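Local coordinates for lipid-transfer protein (Thermomonospora curvata, PDB 6OK1) that is a bacterial lipid-transfer protein of the thiolase superfamily, probably built on the layered alpha-beta fold of that group, at residues A[41-44]-A[45-49]; A[51-54]-A[55-59]. All coordinates share one frame; numbering follows the deposited sequence.

Contact 1: residues A[41-44]-A[45-49]. With NA (sodium ion), chain E.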
ATOM      1  N   ALA A  41     -21.784 -14.819  -1.370  1.00 28.13           N
ATOM      2  CA  ALA A  41     -22.689 -13.687  -1.216  1.00 26.92           C
ATOM      3  C   ALA A  41     -23.845 -13.719  -2.207  1.00 27.32           C
ATOM      4  O   ALA A  41     -24.632 -12.763  -2.265  1.00 31.39           O
ATOM      5  CB  ALA A  41     -21.924 -12.375  -1.366  1.00 31.53           C
ATOM      6  N   GLY A  42     -23.946 -14.778  -2.995  1.00 31.63           N
ATOM      7  CA  GLY A  42     -24.982 -14.863  -4.005  1.00 34.73           C
ATOM      8  C   GLY A  42     -24.848 -13.851  -5.111  1.00 41.59           C
ATOM      9  O   GLY A  42     -25.861 -13.437  -5.684  1.00 34.26           O
ATOM     10  N   LEU A  43     -23.624 -13.428  -5.419  1.00 30.52           N
ATOM     11  CA  LEU A  43     -23.338 -12.425  -6.434  1.00 31.78           C
ATOM     12  C   LEU A  43     -22.513 -13.039  -7.571  1.00 28.09           C
ATOM     13  O   LEU A  43     -22.170 -14.231  -7.563  1.00 32.00           O
ATOM     14  CB  LEU A  43     -22.604 -11.229  -5.814  1.00 29.49           C
ATOM     15  CG  LEU A  43     -23.353 -10.406  -4.755  1.00 35.66           C
ATOM     16  CD1 LEU A  43     -22.421  -9.362  -4.082  1.00 28.29           C
ATOM     17  CD2 LEU A  43     -24.538  -9.714  -5.381  1.00 34.53           C
ATOM     18  N   GLU A  44     -22.250 -12.212  -8.579  1.00 33.69           N
ATOM     19  CA  GLU A  44     -21.435 -12.539  -9.739  0.60 21.91           C
ATOM     20  C   GLU A  44     -20.197 -11.650  -9.769  1.00 28.84           C
ATOM     21  O   GLU A  44     -20.243 -10.529  -9.269  1.00 28.57           O
ATOM     22  CB  GLU A  44     -22.212 -12.337 -11.044  0.60 30.45           C
ATOM     23  CG  GLU A  44     -23.414 -13.277 -11.218  0.60 76.35           C
ATOM     24  CD  GLU A  44     -23.010 -14.710 -11.528  0.60 64.04           C
ATOM     25  OE1 GLU A  44     -21.799 -14.996 -11.589  0.60 79.36           O
ATOM     26  OE2 GLU A  44     -23.911 -15.554 -11.710  0.60127.11           O
ATOM     27  N   PRO A  45     -19.091 -12.104 -10.375  1.00 25.77           N
ATOM     28  CA  PRO A  45     -17.881 -11.245 -10.407  1.00 28.96           C
ATOM     29  C   PRO A  45     -18.110  -9.863 -11.004  1.00 34.58           C
ATOM     30  O   PRO A  45     -17.539  -8.897 -10.493  1.00 29.20           O
ATOM     31  CB  PRO A  45     -16.891 -12.069 -11.238  1.00 31.40           C
ATOM     32  CG  PRO A  45     -17.290 -13.496 -11.001  1.00 33.77           C
ATOM     33  CD  PRO A  45     -18.802 -13.466 -10.863  1.00 32.81           C
ATOM     34  N   SER A  46     -18.937  -9.735 -12.057  1.00 29.96           N
ATOM     35  CA  SER A  46     -19.215  -8.436 -12.668  1.00 28.47           C
ATOM     36  C   SER A  46     -19.910  -7.475 -11.713  1.00 34.66           C
ATOM     37  O   SER A  46     -19.933  -6.263 -11.976  1.00 34.70           O
ATOM     38  CB  SER A  46     -20.077  -8.618 -13.925  1.00 35.45           C
ATOM     39  OG  SER A  46     -21.285  -9.267 -13.572  1.00 36.08           O
ATOM     40  N   ASP A  47     -20.480  -7.979 -10.620  1.00 29.89           N
ATOM     41  CA  ASP A  47     -21.077  -7.102  -9.619  1.00 28.72           C
ATOM     42  C   ASP A  47     -20.022  -6.327  -8.817  1.00 28.68           C
ATOM     43  O   ASP A  47     -20.335  -5.262  -8.273  1.00 27.86           O
ATOM     44  CB  ASP A  47     -21.947  -7.911  -8.656  1.00 33.39           C
ATOM     45  CG  ASP A  47     -23.143  -8.553  -9.340  1.00 35.37           C
ATOM     46  OD1 ASP A  47     -23.691  -7.923 -10.256  1.00 35.06           O
ATOM     47  OD2 ASP A  47     -23.528  -9.676  -8.953  1.00 32.49           O
ATOM     48  N   VAL A  48     -18.795  -6.836  -8.738  1.00 26.51           N
ATOM     49  CA  VAL A  48     -17.744  -6.255  -7.889  1.00 21.36           C
ATOM     50  C   VAL A  48     -17.191  -4.983  -8.508  1.00 25.70           C
ATOM     51  O   VAL A  48     -16.755  -4.976  -9.664  1.00 26.20           O
ATOM     52  CB  VAL A  48     -16.612  -7.272  -7.670  1.00 25.98           C
ATOM     53  CG1 VAL A  48     -15.490  -6.667  -6.834  1.00 24.29           C
ATOM     54  CG2 VAL A  48     -17.152  -8.513  -6.987  1.00 30.31           C
ATOM     55  N   ASP A  49     -17.159  -3.902  -7.730  1.00 23.98           N
ATOM     56  CA  ASP A  49     -16.555  -2.667  -8.217  1.00 23.72           C
ATOM     57  C   ASP A  49     -15.464  -2.147  -7.289  1.00 24.31           C
ATOM     58  O   ASP A  49     -14.943  -1.043  -7.522  1.00 23.35           O
ATOM     59  CB  ASP A  49     -17.625  -1.594  -8.467  1.00 22.45           C
ATOM     60  CG  ASP A  49     -18.520  -1.337  -7.282  1.00 27.66           C
ATOM     61  OD1 ASP A  49     -18.263  -1.868  -6.189  1.00 27.11           O
ATOM     62  OD2 ASP A  49     -19.507  -0.572  -7.456  1.00 31.55           O
TER
HETATM   63 NA    NA E 501     -16.340  -4.595 -11.948  1.00 27.78          NA
HETATM   64  O   HOH W   1     -18.211  -2.980 -12.073  1.00 36.16           O
HETATM   65  O   HOH W   2     -17.338  -4.810 -13.980  1.00 44.74           O

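Contact 2: residues A[51-54]-A[55-59]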
ATOM      1  N   LEU A  51     -11.885  -3.453  -4.726  1.00 21.97           N
ATOM      2  CA  LEU A  51     -10.968  -4.459  -4.196  1.00 25.78           C
ATOM      3  C   LEU A  51     -10.020  -3.811  -3.199  1.00 22.20           C
ATOM      4  O   LEU A  51      -9.434  -2.767  -3.497  1.00 23.65           O
ATOM      5  CB  LEU A  51     -10.137  -5.118  -5.305  1.00 20.37           C
ATOM      6  CG  LEU A  51     -10.883  -6.096  -6.225  1.00 24.32           C
ATOM      7  CD1 LEU A  51      -9.976  -6.605  -7.355  1.00 25.46           C
ATOM      8  CD2 LEU A  51     -11.470  -7.275  -5.465  1.00 23.06           C
ATOM      9  N   VAL A  52      -9.842  -4.453  -2.048  1.00 21.08           N
ATOM     10  CA  VAL A  52      -8.950  -3.966  -0.994  1.00 20.04           C
ATOM     11  C   VAL A  52      -8.032  -5.110  -0.568  1.00 18.43           C
ATOM     12  O   VAL A  52      -8.486  -6.238  -0.357  1.00 20.19           O
ATOM     13  CB  VAL A  52      -9.737  -3.419   0.214  1.00 20.94           C
ATOM     14  CG1 VAL A  52      -8.780  -2.810   1.219  1.00 23.22           C
ATOM     15  CG2 VAL A  52     -10.788  -2.359  -0.235  1.00 20.84           C
ATOM     16  N   THR A  53      -6.738  -4.835  -0.432  1.00 20.55           N
ATOM     17  CA  THR A  53      -5.840  -5.857   0.119  1.00 21.21           C
ATOM     18  C   THR A  53      -4.747  -5.160   0.924  1.00 19.05           C
ATOM     19  O   THR A  53      -4.847  -3.970   1.250  1.00 19.52           O
ATOM     20  CB  THR A  53      -5.304  -6.785  -0.985  1.00 20.54           C
ATOM     21  OG1 THR A  53      -4.547  -7.848  -0.405  1.00 20.78           O
ATOM     22  CG2 THR A  53      -4.435  -6.061  -1.982  1.00 19.96           C
ATOM     23  N   PHE A  54      -3.734  -5.930   1.306  1.00 19.75           N
ATOM     24  CA  PHE A  54      -2.598  -5.450   2.077  1.00 19.13           C
ATOM     25  C   PHE A  54      -1.537  -4.859   1.149  1.00 21.51           C
ATOM     26  O   PHE A  54      -1.386  -5.287   0.003  1.00 19.40           O
ATOM     27  CB  PHE A  54      -1.930  -6.593   2.849  1.00 18.21           C
ATOM     28  CG  PHE A  54      -2.757  -7.220   3.980  1.00 20.40           C
ATOM     29  CD1 PHE A  54      -4.168  -7.205   4.011  1.00 21.13           C
ATOM     30  CD2 PHE A  54      -2.077  -7.896   4.990  1.00 20.56           C
ATOM     31  CE1 PHE A  54      -4.855  -7.850   5.039  1.00 21.63           C
ATOM     32  CE2 PHE A  54      -2.777  -8.540   6.032  1.00 22.21           C
ATOM     33  CZ  PHE A  54      -4.141  -8.492   6.060  1.00 20.12           C
ATOM     34  N   THR A  55      -0.717  -3.954   1.688  1.00 19.73           N
ATOM     35  CA  THR A  55       0.353  -3.385   0.852  1.00 18.05           C
ATOM     36  C   THR A  55       1.259  -4.474   0.277  1.00 20.85           C
ATOM     37  O   THR A  55       1.694  -4.383  -0.885  1.00 22.09           O
ATOM     38  CB  THR A  55       1.180  -2.364   1.643  1.00 20.05           C
ATOM     39  OG1 THR A  55       1.521  -2.902   2.924  1.00 25.63           O
ATOM     40  CG2 THR A  55       0.397  -1.156   1.878  1.00 15.45           C
ATOM     41  N   ALA A  56       1.540  -5.518   1.056  1.00 21.02           N
ATOM     42  CA  ALA A  56       2.512  -6.545   0.674  1.00 24.00           C
ATOM     43  C   ALA A  56       1.936  -7.621  -0.235  1.00 23.93           C
ATOM     44  O   ALA A  56       2.713  -8.445  -0.752  1.00 24.01           O
ATOM     45  CB  ALA A  56       3.116  -7.234   1.916  1.00 25.78           C
ATOM     46  N   ASP A  57       0.623  -7.649  -0.428  1.00 22.31           N
ATOM     47  CA  ASP A  57       0.023  -8.663  -1.269  1.00 20.71           C
ATOM     48  C   ASP A  57       0.471  -8.482  -2.715  1.00 20.20           C
ATOM     49  O   ASP A  57       0.404  -7.377  -3.257  1.00 20.90           O
ATOM     50  CB  ASP A  57      -1.494  -8.623  -1.163  1.00 21.37           C
ATOM     51  CG  ASP A  57      -2.105  -9.924  -1.626  1.00 27.92           C
ATOM     52  OD1 ASP A  57      -2.118 -10.150  -2.852  1.00 21.25           O
ATOM     53  OD2 ASP A  57      -2.510 -10.765  -0.789  1.00 23.36           O
ATOM     54  N   THR A  58       0.985  -9.568  -3.321  1.00 21.89           N
ATOM     55  CA  THR A  58       1.574  -9.502  -4.654  1.00 25.82           C
ATOM     56  C   THR A  58       0.545  -9.663  -5.764  1.00 25.74           C
ATOM     57  O   THR A  58       0.886  -9.470  -6.935  1.00 25.03           O
ATOM     58  CB  THR A  58       2.650 -10.611  -4.813  1.00 21.41           C
ATOM     59  OG1 THR A  58       2.026 -11.886  -4.728  1.00 24.63           O
ATOM     60  CG2 THR A  58       3.746 -10.498  -3.725  1.00 31.75           C
ATOM     61  N   SER A  59      -0.675 -10.081  -5.441  1.00 21.15           N
ATOM     62  CA  SER A  59      -1.735 -10.238  -6.430  1.00 19.23           C
ATOM     63  C   SER A  59      -2.502  -8.932  -6.494  1.00 21.32           C
ATOM     64  O   SER A  59      -3.517  -8.757  -5.832  1.00 22.17           O
ATOM     65  CB  SER A  59      -2.642 -11.397  -6.048  1.00 24.74           C
ATOM     66  OG  SER A  59      -1.874 -12.580  -5.907  1.00 23.42           O
TER

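Contact 1: residues A[41-44]-A[45-49]
E44 and D47 close a short 3-10 turn: D47 N donates to E44 O at 2.9 Å, and V48 N follows with a bond to P45 O. The D47 side chain returns the link. Its CG is anti to its own carbonyl carbon and lies beside its backbone N (chi1 -64°), which turns the carboxylate back toward the start of the turn, where OD2 accepts from E44 N at 2.9 Å. That bond is nearly straight, at 164°, although the N-H meets the anti side of OD2 and lies 35° out of the carboxylate plane. Aspartate suits this place because its single methylene sets OD2 right at E44 N. L43 crosses D47 obliquely, its CB 3.6 Å from D47 OD2 and its CD2 on the same oxygen, while its aliphatic chain also packs on V104, V225 and L235. P45 suits the second position of the turn, the first residue of the 3-10 segment 45-47, since its ring fixes phi and the turn asks no N-H of it. Just upstream, G42 takes a positive phi in the Schellman motif that ends helix 26-40. Downstream, V48 buries its side chain against I38, V104 and V106, and its O binds sodium at 2.4 Å. Two waters, I70 O and E72 O are the ion's other ligands: a 3-10 turn set between a helix end and a sodium site of three backbone carbonyls and two waters.

Contact 2: residues A[51-54]-A[55-59]
The main-chain bond from D57 N to F54 O, 3.1 Å long with an angle of 154° at the hydrogen, closes a type I beta turn where strand 50-54 ends. R78 NH1 bonds to the same F54 O and also to D57 O, so one guanidinium group bridges both ends of the turn.

Van der Waals contact joins T53 to D57, whose side chains meet at about a right angle. T53 OG1 lies 3.2 Å from D57 CB and 3.4 Å from D57 CG, while its CG2 touches the same CB at 4.0 Å. The hydroxyl itself bonds to Y108 O on the neighbouring strand 104-112; a small beta-branched residue fits here, giving the strand a polar tie on one branch and a methyl on the other. The F54 side chain takes little part locally, because its ring leads off toward A85, A86, T89, R109 and H346, and a large flat ring fits among these side chains.

A second, overlapping motif is an Asx turn: D57 OD1 accepts from S59 N at 3.0 Å, turning the chain toward helix 61-68 in this thiolase-like N-terminal half. With CG anti to the D57 backbone N (chi1 -160°), the carboxylate swings toward strand 104-112, so that OD1 serves the local turn while OD2 reaches that strand. There OD2 forms a salt bridge with R109 NH1 and accepts from A110 N, which would probably stabilise the ionised form of this buried acid.

Packing against the second subunit involves T55, which lies on R78 of that chain, and T58, which lies on G131 of that chain.

Leaving helix 26-40, the chain first makes contact 1, the loop turn of 41-49 that leads into strand 50-54; it then runs along that strand and makes contact 2 at the far end, where 55-59 begins the way to helix 61-68. The contacts are in series, neither nesting nor crossing, and their centres lie 19 Å apart with no direct touch between them. Each closes its own tight turn. Contact 1 sits at the surface, while contact 2 is buried and close to the second subunit. Strand 50-54, flanked in the sheet by 75-79 and 104-112, joins them, and both contacts pack on strand 104-112.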